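Local coordinates for FMN-dependent NADH-azoreductase 1 (Bacillus anthracis, PDB 3U7I), which probably uses bound FMN and NADH to reduce quinones and to cleave the azo bond of aromatic azo compounds, at residues C[90-93]-C[97-100]; C[146-151]-C[164-169]; C[152-155]-C[159-162]; C[179-184]-C[210-215]. All coordinates share one frame; numbering follows the deposited sequence.

Contact 1: residues C[90-93]-C[97-100]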
loop_
_atom_site.group_PDB
_atom_site.type_symbol
_atom_site.label_atom_id
_atom_site.label_comp_id
_atom_site.label_asym_id
_atom_site.label_seq_id
_atom_site.Cartn_x
_atom_site.Cartn_y
_atom_site.Cartn_z
ATOM N N GLN C 90 2.669 -16.588 -12.821
ATOM C CA GLN C 90 2.177 -17.361 -13.963
ATOM C C GLN C 90 0.657 -17.550 -13.907
ATOM O O GLN C 90 -0.004 -17.571 -14.948
ATOM C CB GLN C 90 2.939 -18.680 -14.120
ATOM C CG GLN C 90 4.416 -18.467 -14.439
ATOM C CD GLN C 90 4.644 -17.622 -15.696
ATOM O OE1 GLN C 90 3.995 -17.832 -16.727
ATOM N NE2 GLN C 90 5.577 -16.672 -15.617
ATOM N N GLN C 91 0.106 -17.646 -12.698
ATOM C CA GLN C 91 -1.353 -17.650 -12.523
ATOM C C GLN C 91 -1.974 -16.318 -12.992
ATOM O O GLN C 91 -2.954 -16.303 -13.742
ATOM C CB GLN C 91 -1.734 -17.958 -11.070
ATOM C CG GLN C 91 -3.231 -17.844 -10.768
ATOM C CD GLN C 91 -3.570 -18.086 -9.297
ATOM O OE1 GLN C 91 -2.999 -17.457 -8.395
ATOM N NE2 GLN C 91 -4.502 -19.003 -9.052
ATOM N N PHE C 92 -1.398 -15.203 -12.550
ATOM C CA PHE C 92 -1.830 -13.878 -13.007
ATOM C C PHE C 92 -1.802 -13.752 -14.549
ATOM O O PHE C 92 -2.763 -13.292 -15.165
ATOM C CB PHE C 92 -0.996 -12.764 -12.331
ATOM C CG PHE C 92 -1.378 -11.379 -12.768
ATOM C CD1 PHE C 92 -2.460 -10.727 -12.185
ATOM C CD2 PHE C 92 -0.676 -10.739 -13.769
ATOM C CE1 PHE C 92 -2.826 -9.453 -12.594
ATOM C CE2 PHE C 92 -1.039 -9.465 -14.188
ATOM C CZ PHE C 92 -2.114 -8.822 -13.600
ATOM N N LYS C 93 -0.703 -14.156 -15.174
ATOM C CA LYS C 93 -0.582 -14.029 -16.627
ATOM C C LYS C 93 -1.576 -14.900 -17.397
ATOM O O LYS C 93 -1.877 -14.627 -18.559
ATOM C CB LYS C 93 0.857 -14.318 -17.081
ATOM C CG LYS C 93 1.857 -13.245 -16.647
ATOM C CD LYS C 93 3.273 -13.512 -17.158
ATOM C CE LYS C 93 3.341 -13.430 -18.676
ATOM N NZ LYS C 93 4.727 -13.628 -19.173
ATOM N N THR C 97 -9.393 -12.041 -17.350
ATOM C CA THR C 97 -10.378 -11.300 -16.561
ATOM C C THR C 97 -9.971 -11.358 -15.085
ATOM O O THR C 97 -9.707 -12.440 -14.543
ATOM C CB THR C 97 -11.822 -11.861 -16.755
ATOM O OG1 THR C 97 -12.191 -11.810 -18.142
ATOM C CG2 THR C 97 -12.838 -11.072 -15.923
ATOM N N TYR C 98 -9.894 -10.194 -14.441
ATOM C CA TYR C 98 -9.452 -10.116 -13.051
ATOM C C TYR C 98 -10.548 -9.512 -12.193
ATOM O O TYR C 98 -11.208 -8.558 -12.609
ATOM C CB TYR C 98 -8.191 -9.251 -12.923
ATOM C CG TYR C 98 -7.033 -9.718 -13.779
ATOM C CD1 TYR C 98 -6.212 -10.771 -13.361
ATOM C CD2 TYR C 98 -6.759 -9.112 -15.007
ATOM C CE1 TYR C 98 -5.153 -11.213 -14.147
ATOM C CE2 TYR C 98 -5.705 -9.542 -15.799
ATOM C CZ TYR C 98 -4.900 -10.595 -15.365
ATOM O OH TYR C 98 -3.841 -11.031 -16.146
ATOM N N VAL C 99 -10.752 -10.064 -11.000
ATOM C CA VAL C 99 -11.674 -9.451 -10.037
ATOM C C VAL C 99 -10.976 -9.224 -8.696
ATOM O O VAL C 99 -10.607 -10.184 -8.014
ATOM C CB VAL C 99 -12.975 -10.285 -9.832
ATOM C CG1 VAL C 99 -13.929 -9.569 -8.858
ATOM C CG2 VAL C 99 -13.671 -10.533 -11.171
ATOM N N ILE C 100 -10.791 -7.957 -8.328
ATOM C CA ILE C 100 -10.188 -7.606 -7.043
ATOM C C ILE C 100 -11.249 -7.234 -6.005
ATOM O O ILE C 100 -12.088 -6.362 -6.238
ATOM C CB ILE C 100 -9.153 -6.450 -7.180
ATOM C CG1 ILE C 100 -7.955 -6.910 -8.019
ATOM C CG2 ILE C 100 -8.720 -5.938 -5.787
ATOM C CD1 ILE C 100 -6.867 -5.860 -8.214
#
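Phe92 and Tyr98 form an offset aromatic stack with a hydrogen bond at its rim, buried in the flavodoxin-like fold where helix 76-94 ends and the chain turns into the central parallel strand 97-103. The rings lie nearly flat on each other, with planes 20° apart and centroids 4.4 Å apart. They are displaced enough that the phenol oxygen Tyr98 OH, rather than the tyrosine ring centre, sits over the middle of the Phe92 face. The closest carbons are Phe92 CE1 and Tyr98 CE1, at 3.3 Å. Tyr98 points from the strand to the helix, while Phe92 reaches across the line of the tyrosine because its CG is anti to the backbone N (chi1 179°). The Phe92 carbonyl oxygen lies at the edge of the Tyr98 ring, in its plane, and Tyr98 OH donates to it over 2.7 Å. The donor stands above the carbonyl plane, 36° out of it. Leu138, Tyr116 and Ile120 pack on Phe92, and Ile179 touches both rings. The phenol oxygen also takes a hydrogen bond from Arg142, whose same NH2 reaches Lys93 O. The buried hydroxyl is therefore used as donor and acceptor, which probably fixes the rotation of the C-O bond.

Contact 2: residues C[146-151]-C[164-169]; sequences VIQASG and EYSHKY
Gln148 reaches from strand 143-149 to Glu164 and Ser166 at the start of helix 165-177, inside the beta-alpha-beta crossover that leads on to the parallel neighbour 181-187 in this flavodoxin-like fold. Its CB leaves the strand toward the helix, and the chain runs out straight, with CG anti to the backbone N (chi1 175°) and CD continuing the extension. Alongside, the side chain rests on Leu102 of strand 97-103. CD comes within 3.6 Å of Ser166 OG, and from there the amide splits its two ends between two partners. OE1 accepts from Ser166 OG at 2.6 Å, the hydroxyl lying somewhat off the carbonyl plane. NE2 donates a hydrogen bond to Glu164 OE2 at 2.9 Å, an arrangement that settles which end of the amide is which. Glu164 occupies the N-cap position, and its carboxylate is turned 51° from the amide plane. The same OE2 forms a salt bridge with Arg186, which would help keep the carboxylate ionised. Ala149, next along the strand, packs on helix 22-37, which carries Ser23, a predicted FMN-binding residue about 7 Å from the Gln148 side chain. In the NE2 bond, Glu164 OE2 uses its anti lone pair, with an N-H...O angle of 141°.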
loop_
_atom_site.group_PDB
_atom_site.type_symbol
_atom_site.label_atom_id
_atom_site.label_comp_id
_atom_site.label_asym_id
_atom_site.label_seq_id
_atom_site.Cartn_x
_atom_site.Cartn_y
_atom_site.Cartn_z
ATOM N N VAL C 146 -12.906 -4.071 -9.986
ATOM C CA VAL C 146 -12.554 -3.918 -8.580
ATOM C C VAL C 146 -13.831 -3.767 -7.755
ATOM O O VAL C 146 -14.696 -2.959 -8.095
ATOM C CB VAL C 146 -11.643 -2.692 -8.363
ATOM C CG1 VAL C 146 -11.376 -2.481 -6.874
ATOM C CG2 VAL C 146 -10.342 -2.856 -9.126
ATOM N N ILE C 147 -13.965 -4.568 -6.702
ATOM C CA ILE C 147 -15.102 -4.462 -5.795
ATOM C C ILE C 147 -14.607 -3.907 -4.462
ATOM O O ILE C 147 -13.942 -4.603 -3.694
ATOM C CB ILE C 147 -15.796 -5.838 -5.578
ATOM C CG1 ILE C 147 -16.464 -6.303 -6.880
ATOM C CG2 ILE C 147 -16.823 -5.748 -4.455
ATOM C CD1 ILE C 147 -16.996 -7.722 -6.824
ATOM N N GLN C 148 -14.958 -2.659 -4.174
ATOM C CA GLN C 148 -14.447 -1.972 -2.980
ATOM C C GLN C 148 -15.541 -1.512 -2.025
ATOM O O GLN C 148 -16.436 -0.761 -2.419
ATOM C CB GLN C 148 -13.593 -0.759 -3.395
ATOM C CG GLN C 148 -13.085 0.118 -2.242
ATOM C CD GLN C 148 -12.249 1.297 -2.737
ATOM O OE1 GLN C 148 -11.026 1.186 -2.889
ATOM N NE2 GLN C 148 -12.903 2.430 -3.001
ATOM N N ALA C 149 -15.464 -1.958 -0.770
ATOM C CA ALA C 149 -16.380 -1.500 0.276
ATOM C C ALA C 149 -15.666 -0.465 1.114
ATOM O O ALA C 149 -14.507 -0.669 1.487
ATOM C CB ALA C 149 -16.822 -2.660 1.160
ATOM N N SER C 150 -16.346 0.641 1.420
ATOM C CA SER C 150 -15.723 1.723 2.177
ATOM C C SER C 150 -16.714 2.378 3.117
ATOM O O SER C 150 -17.909 2.440 2.827
ATOM C CB SER C 150 -15.116 2.778 1.238
ATOM O OG SER C 150 -16.098 3.385 0.401
ATOM N N GLY C 151 -16.206 2.869 4.243
ATOM C CA GLY C 151 -17.015 3.604 5.194
ATOM C C GLY C 151 -17.474 4.935 4.628
ATOM O O GLY C 151 -18.636 5.301 4.770
ATOM N N GLU C 164 -8.413 8.739 -2.536
ATOM C CA GLU C 164 -8.794 7.357 -2.801
ATOM C C GLU C 164 -7.646 6.673 -3.529
ATOM O O GLU C 164 -7.748 6.353 -4.716
ATOM C CB GLU C 164 -10.082 7.291 -3.637
ATOM C CG GLU C 164 -10.718 5.904 -3.670
ATOM C CD GLU C 164 -11.816 5.787 -4.705
ATOM O OE1 GLU C 164 -11.926 6.698 -5.561
ATOM O OE2 GLU C 164 -12.569 4.787 -4.661
ATOM N N TYR C 165 -6.548 6.452 -2.815
ATOM C CA TYR C 165 -5.338 5.931 -3.449
ATOM C C TYR C 165 -5.400 4.450 -3.771
ATOM O O TYR C 165 -4.675 3.981 -4.641
ATOM C CB TYR C 165 -4.088 6.280 -2.640
ATOM C CG TYR C 165 -3.799 7.756 -2.684
ATOM C CD1 TYR C 165 -3.488 8.379 -3.892
ATOM C CD2 TYR C 165 -3.866 8.538 -1.532
ATOM C CE1 TYR C 165 -3.238 9.733 -3.953
ATOM C CE2 TYR C 165 -3.616 9.899 -1.586
ATOM C CZ TYR C 165 -3.295 10.484 -2.799
ATOM O OH TYR C 165 -3.046 11.835 -2.863
ATOM N N SER C 166 -6.266 3.716 -3.082
ATOM C CA SER C 166 -6.548 2.342 -3.473
ATOM C C SER C 166 -6.892 2.293 -4.972
ATOM O O SER C 166 -6.172 1.679 -5.770
ATOM C CB SER C 166 -7.707 1.775 -2.641
ATOM O OG SER C 166 -8.877 2.573 -2.764
ATOM N N HIS C 167 -7.987 2.969 -5.338
ATOM C CA HIS C 167 -8.460 3.055 -6.722
ATOM C C HIS C 167 -7.441 3.692 -7.667
ATOM O O HIS C 167 -7.147 3.146 -8.727
ATOM C CB HIS C 167 -9.793 3.818 -6.785
ATOM C CG HIS C 167 -10.149 4.314 -8.152
ATOM N ND1 HIS C 167 -10.439 3.469 -9.203
ATOM C CD2 HIS C 167 -10.259 5.571 -8.645
ATOM C CE1 HIS C 167 -10.717 4.181 -10.280
ATOM N NE2 HIS C 167 -10.613 5.462 -9.968
ATOM N N LYS C 168 -6.909 4.847 -7.287
ATOM C CA LYS C 168 -5.946 5.551 -8.130
ATOM C C LYS C 168 -4.760 4.655 -8.480
ATOM O O LYS C 168 -4.368 4.543 -9.647
ATOM C CB LYS C 168 -5.481 6.847 -7.448
ATOM C CG LYS C 168 -6.570 7.903 -7.410
ATOM C CD LYS C 168 -6.081 9.200 -6.790
ATOM C CE LYS C 168 -7.064 10.335 -7.070
ATOM N NZ LYS C 168 -6.466 11.646 -6.690
ATOM N N TYR C 169 -4.209 3.996 -7.469
ATOM C CA TYR C 169 -3.068 3.117 -7.671
ATOM C C TYR C 169 -3.428 1.925 -8.549
ATOM O O TYR C 169 -2.751 1.659 -9.546
ATOM C CB TYR C 169 -2.527 2.643 -6.330
ATOM C CG TYR C 169 -1.384 1.671 -6.430
ATOM C CD1 TYR C 169 -0.106 2.108 -6.747
ATOM C CD2 TYR C 169 -1.578 0.317 -6.203
ATOM C CE1 TYR C 169 0.949 1.225 -6.832
ATOM C CE2 TYR C 169 -0.530 -0.578 -6.287
ATOM C CZ TYR C 169 0.735 -0.124 -6.601
ATOM O OH TYR C 169 1.795 -1.010 -6.674
#

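Contact 3: residues C[152-155]-C[159-162]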
loop_
_atom_site.group_PDB
_atom_site.type_symbol
_atom_site.label_atom_id
_atom_site.label_comp_id
_atom_site.label_asym_id
_atom_site.label_seq_id
_atom_site.Cartn_x
_atom_site.Cartn_y
_atom_site.Cartn_z
ATOM N N GLY C 152 -16.567 5.656 3.975
ATOM C CA GLY C 152 -16.887 6.967 3.436
ATOM C C GLY C 152 -17.386 6.930 2.003
ATOM O O GLY C 152 -17.471 5.860 1.393
ATOM N N ILE C 153 -17.728 8.102 1.473
ATOM C CA ILE C 153 -18.193 8.228 0.093
ATOM C C ILE C 153 -17.142 8.954 -0.749
ATOM O O ILE C 153 -16.600 9.983 -0.329
ATOM C CB ILE C 153 -19.558 8.938 0.032
ATOM C CG1 ILE C 153 -20.655 7.981 0.498
ATOM C CG2 ILE C 153 -19.860 9.441 -1.370
ATOM C CD1 ILE C 153 -21.993 8.638 0.723
ATOM N N TYR C 154 -16.859 8.407 -1.933
ATOM C CA TYR C 154 -15.703 8.825 -2.734
ATOM C C TYR C 154 -16.061 9.446 -4.084
ATOM O O TYR C 154 -15.182 9.833 -4.858
ATOM C CB TYR C 154 -14.735 7.643 -2.910
ATOM C CG TYR C 154 -14.064 7.311 -1.601
ATOM C CD1 TYR C 154 -12.846 7.890 -1.253
ATOM C CD2 TYR C 154 -14.676 6.467 -0.682
ATOM C CE1 TYR C 154 -12.245 7.618 -0.034
ATOM C CE2 TYR C 154 -14.081 6.191 0.541
ATOM C CZ TYR C 154 -12.869 6.767 0.857
ATOM O OH TYR C 154 -12.282 6.488 2.069
ATOM N N THR C 155 -17.353 9.569 -4.347
ATOM C CA THR C 155 -17.820 10.032 -5.644
ATOM C C THR C 155 -18.372 11.466 -5.616
ATOM O O THR C 155 -19.114 11.868 -6.519
ATOM C CB THR C 155 -18.870 9.064 -6.199
ATOM O OG1 THR C 155 -19.780 8.703 -5.148
ATOM C CG2 THR C 155 -18.191 7.808 -6.728
ATOM N N TRP C 159 -12.368 15.947 -1.041
ATOM C CA TRP C 159 -11.136 15.410 -0.471
ATOM C C TRP C 159 -11.069 13.895 -0.588
ATOM O O TRP C 159 -10.048 13.349 -1.009
ATOM C CB TRP C 159 -10.976 15.840 0.990
ATOM C CG TRP C 159 -9.742 15.294 1.659
ATOM C CD1 TRP C 159 -8.472 15.785 1.563
ATOM C CD2 TRP C 159 -9.668 14.160 2.538
ATOM N NE1 TRP C 159 -7.607 15.024 2.320
ATOM C CE2 TRP C 159 -8.319 14.021 2.933
ATOM C CE3 TRP C 159 -10.611 13.246 3.028
ATOM C CZ2 TRP C 159 -7.889 13.005 3.793
ATOM C CZ3 TRP C 159 -10.182 12.240 3.883
ATOM C CH2 TRP C 159 -8.836 12.130 4.260
ATOM N N TYR C 160 -12.151 13.211 -0.220
ATOM C CA TYR C 160 -12.176 11.744 -0.285
ATOM C C TYR C 160 -11.813 11.221 -1.676
ATOM O O TYR C 160 -11.053 10.255 -1.809
ATOM C CB TYR C 160 -13.535 11.187 0.168
ATOM C CG TYR C 160 -13.762 11.308 1.660
ATOM C CD1 TYR C 160 -14.243 12.491 2.216
ATOM C CD2 TYR C 160 -13.482 10.247 2.514
ATOM C CE1 TYR C 160 -14.443 12.610 3.582
ATOM C CE2 TYR C 160 -13.676 10.359 3.881
ATOM C CZ TYR C 160 -14.157 11.539 4.410
ATOM O OH TYR C 160 -14.349 11.648 5.772
ATOM N N THR C 161 -12.358 11.866 -2.707
ATOM C CA THR C 161 -12.069 11.494 -4.088
ATOM C C THR C 161 -10.577 11.630 -4.363
ATOM O O THR C 161 -9.988 10.799 -5.045
ATOM C CB THR C 161 -12.829 12.381 -5.084
ATOM O OG1 THR C 161 -14.195 12.505 -4.672
ATOM C CG2 THR C 161 -12.769 11.778 -6.483
ATOM N N ASP C 162 -9.975 12.685 -3.824
ATOM C CA ASP C 162 -8.566 12.967 -4.049
ATOM C C ASP C 162 -7.630 11.991 -3.322
ATOM O O ASP C 162 -6.527 11.726 -3.799
ATOM C CB ASP C 162 -8.243 14.409 -3.662
ATOM C CG ASP C 162 -9.019 15.415 -4.486
ATOM O OD1 ASP C 162 -9.387 15.076 -5.632
ATOM O OD2 ASP C 162 -9.266 16.541 -3.992
#
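Tyr154 and Tyr160 make a T-shaped (edge-to-face) stack, with the edge of Tyr160 turned to the face of Tyr154, planes 82° apart and centroids separated by 5.6 Å. Tyr160 carries Trp159 CE3 over the centre of one face and has Tyr154 CE1 at its edge, in plane. At the edge of the Tyr154 ring, near its plane, lies the backbone carbonyl of Tyr160, with O only 3.0 Å from CD1. The pair sits in the connection that follows strand 143-149 of the flavodoxin-like fold, where a loop folds back on the short helix 159-162. Tyr160 points to that loop and its CB also meets Ile153 O at 3.3 Å, so the aromatic contact continues into backbone packing. Further along the loop, Gln188 accepts from Tyr154 N and bonds to Thr155 OG1, tying this edge to another loop. Beyond Tyr160, the Trp159 ring stacks edge-to-face with Phe107 and meets Phe176 of the second subunit, and Tyr160 touches Gly133 of that subunit, which places the contact beside the dimer interface. Thr161 OG1, also bonded to Asp158 N, donates to Tyr154 O at 2.9 Å, from well above the carbonyl plane, 60° out of it.

Contact 4: residues C[179-184]-C[210-215]; sequences IEDYQI and ASRLAN
Arg212 of helix 195-214 holds two side chains of strand 181-187 at once: NH1 pairs with Asp181 OD1 in a salt bridge, and NH2 donates to Gln183 OE1. The direct grip is compact. The ion pair measures 3.0 Å between NH1 and OD1, on the syn lone pair of the carboxylate, though OD1 stands well off the guanidinium plane and the N-H...O angle is a bent 131°. The NH2 bond to Gln183 OE1 is straighter, 151°, with the donor in the carbonyl plane and on a lone pair; NE adds a weak, longer bond to the same oxygen. A bend at chi3 (65°) swings the guanidinium so that both amino groups face the strand, and Leu213 CG lies beneath one face, toward the rim. The looser part is water-mediated, at two ends of the group. Water 2 joins Arg212 NH1 to Asp181 OD2, 3.1 Å from that oxygen, and water 3 links NE with Gln183 OE1, both lying at the guanidinium edge and in its plane. The helix closes just beyond, at Asn215, in a Schellman motif. Around this patch, Leu213 and its neighbours pack on helix 22-37, while Tyr182 and Ile184, on the opposite face of the strand, meet helix 165-177.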
loop_
_atom_site.group_PDB
_atom_site.type_symbol
_atom_site.label_atom_id
_atom_site.label_comp_id
_atom_site.label_asym_id
_atom_site.label_seq_id
_atom_site.Cartn_x
_atom_site.Cartn_y
_atom_site.Cartn_z
ATOM N N ILE C 179 -3.668 -3.300 -19.073
ATOM C CA ILE C 179 -5.060 -3.625 -18.774
ATOM C C ILE C 179 -5.854 -2.317 -18.670
ATOM O O ILE C 179 -5.828 -1.621 -17.648
ATOM C CB ILE C 179 -5.176 -4.526 -17.502
ATOM C CG1 ILE C 179 -4.278 -5.768 -17.652
ATOM C CG2 ILE C 179 -6.627 -4.904 -17.230
ATOM C CD1 ILE C 179 -4.014 -6.516 -16.371
ATOM N N GLU C 180 -6.532 -1.976 -19.758
ATOM C CA GLU C 180 -7.165 -0.676 -19.893
ATOM C C GLU C 180 -8.672 -0.728 -19.693
ATOM O O GLU C 180 -9.309 0.306 -19.481
ATOM C CB GLU C 180 -6.826 -0.078 -21.254
ATOM C CG GLU C 180 -5.335 0.106 -21.452
ATOM C CD GLU C 180 -5.002 0.852 -22.719
ATOM O OE1 GLU C 180 -5.780 0.750 -23.694
ATOM O OE2 GLU C 180 -3.960 1.543 -22.736
ATOM N N ASP C 181 -9.234 -1.933 -19.762
ATOM C CA ASP C 181 -10.652 -2.148 -19.471
ATOM C C ASP C 181 -10.829 -2.320 -17.961
ATOM O O ASP C 181 -10.663 -3.414 -17.420
ATOM C CB ASP C 181 -11.174 -3.376 -20.224
ATOM C CG ASP C 181 -12.695 -3.513 -20.157
ATOM O OD1 ASP C 181 -13.320 -3.036 -19.188
ATOM O OD2 ASP C 181 -13.266 -4.117 -21.084
ATOM N N TYR C 182 -11.147 -1.219 -17.288
ATOM C CA TYR C 182 -11.187 -1.171 -15.830
ATOM C C TYR C 182 -12.528 -0.622 -15.342
ATOM O O TYR C 182 -13.033 0.375 -15.859
ATOM C CB TYR C 182 -10.046 -0.285 -15.325
ATOM C CG TYR C 182 -10.001 -0.049 -13.831
ATOM C CD1 TYR C 182 -9.083 -0.715 -13.042
ATOM C CD2 TYR C 182 -10.852 0.860 -13.217
ATOM C CE1 TYR C 182 -9.015 -0.501 -11.682
ATOM C CE2 TYR C 182 -10.792 1.080 -11.850
ATOM C CZ TYR C 182 -9.864 0.388 -11.085
ATOM O OH TYR C 182 -9.776 0.591 -9.718
ATOM N N GLN C 183 -13.109 -1.297 -14.357
ATOM C CA GLN C 183 -14.285 -0.791 -13.675
ATOM C C GLN C 183 -14.111 -0.994 -12.186
ATOM O O GLN C 183 -13.600 -2.022 -11.743
ATOM C CB GLN C 183 -15.555 -1.504 -14.123
ATOM C CG GLN C 183 -16.757 -1.170 -13.236
ATOM C CD GLN C 183 -18.061 -1.699 -13.773
ATOM O OE1 GLN C 183 -18.083 -2.605 -14.613
ATOM N NE2 GLN C 183 -19.169 -1.127 -13.302
ATOM N N ILE C 184 -14.517 0.000 -11.413
ATOM C CA ILE C 184 -14.632 -0.174 -9.975
ATOM C C ILE C 184 -16.089 -0.011 -9.518
ATOM O O ILE C 184 -16.781 0.954 -9.879
ATOM C CB ILE C 184 -13.685 0.764 -9.185
ATOM C CG1 ILE C 184 -13.888 0.558 -7.683
ATOM C CG2 ILE C 184 -13.894 2.227 -9.598
ATOM C CD1 ILE C 184 -12.799 1.137 -6.819
ATOM N N ALA C 210 -21.323 -8.138 -14.523
ATOM C CA ALA C 210 -21.339 -9.554 -14.882
ATOM C C ALA C 210 -21.799 -9.758 -16.328
ATOM O O ALA C 210 -21.183 -10.520 -17.077
ATOM C CB ALA C 210 -22.231 -10.332 -13.919
ATOM N N SER C 211 -22.882 -9.079 -16.708
ATOM C CA SER C 211 -23.379 -9.101 -18.084
ATOM C C SER C 211 -22.312 -8.599 -19.048
ATOM O O SER C 211 -22.034 -9.227 -20.076
ATOM C CB SER C 211 -24.621 -8.215 -18.225
ATOM O OG SER C 211 -25.720 -8.758 -17.525
ATOM N N ARG C 212 -21.740 -7.444 -18.721
ATOM C CA ARG C 212 -20.706 -6.840 -19.547
ATOM C C ARG C 212 -19.538 -7.805 -19.753
ATOM O O ARG C 212 -19.172 -8.114 -20.893
ATOM C CB ARG C 212 -20.213 -5.523 -18.929
ATOM C CG ARG C 212 -19.203 -4.767 -19.799
ATOM C CD ARG C 212 -18.824 -3.415 -19.205
ATOM N NE ARG C 212 -18.123 -3.551 -17.934
ATOM C CZ ARG C 212 -16.830 -3.840 -17.817
ATOM N NH1 ARG C 212 -16.085 -4.041 -18.898
ATOM N NH2 ARG C 212 -16.283 -3.941 -16.613
ATOM N N LEU C 213 -18.968 -8.294 -18.653
ATOM C CA LEU C 213 -17.785 -9.150 -18.733
ATOM C C LEU C 213 -18.056 -10.463 -19.469
ATOM O O LEU C 213 -17.187 -10.971 -20.171
ATOM C CB LEU C 213 -17.187 -9.408 -17.342
ATOM C CG LEU C 213 -16.480 -8.234 -16.642
ATOM C CD1 LEU C 213 -16.175 -8.567 -15.185
ATOM C CD2 LEU C 213 -15.208 -7.817 -17.385
ATOM N N ALA C 214 -19.264 -10.998 -19.306
ATOM C CA ALA C 214 -19.662 -12.238 -19.970
ATOM C C ALA C 214 -20.163 -11.955 -21.376
ATOM O O ALA C 214 -20.342 -12.873 -22.182
ATOM C CB ALA C 214 -20.734 -12.949 -19.169
ATOM N N ASN C 215 -20.382 -10.673 -21.657
ATOM C CA ASN C 215 -20.855 -10.221 -22.959
ATOM C C ASN C 215 -22.249 -10.751 -23.288
ATOM O O ASN C 215 -22.557 -11.052 -24.447
ATOM C CB ASN C 215 -19.865 -10.599 -24.058
ATOM C CG ASN C 215 -20.099 -9.825 -25.337
ATOM O OD1 ASN C 215 -20.670 -8.734 -25.318
ATOM N ND2 ASN C 215 -19.660 -10.384 -26.458
HETATM O O HOH W 1 -13.780 -4.177 -16.502
HETATM O O HOH W 2 -16.250 -4.484 -21.887
HETATM O O HOH W 3 -20.543 -2.638 -16.375
#

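How the contacts relate
Along the chain, contact 1 closes first, a tight turn from helix 76-94 into strand 97-103. Contact 2 closes a longer loop, from strand 143-149 to helix 165-177, and contact 3 is nested inside it, joining the loop to the short helix 159-162; Lys168 NZ reaches Asp162 O between the two. Contact 4 opens after contact 2 has closed and spans strand 181-187 to the last turn of helix 195-214. No contacts cross. Contacts 1, 2 and 4 share the parallel sheet, in which 143-149 lies between 97-103 and 181-187: Ile100 O pairs with Ile147 N, and Gln183 O with Val146 N. Contacts 1 and 4 also meet where Thr97 CG2 packs on Leu213 CD1.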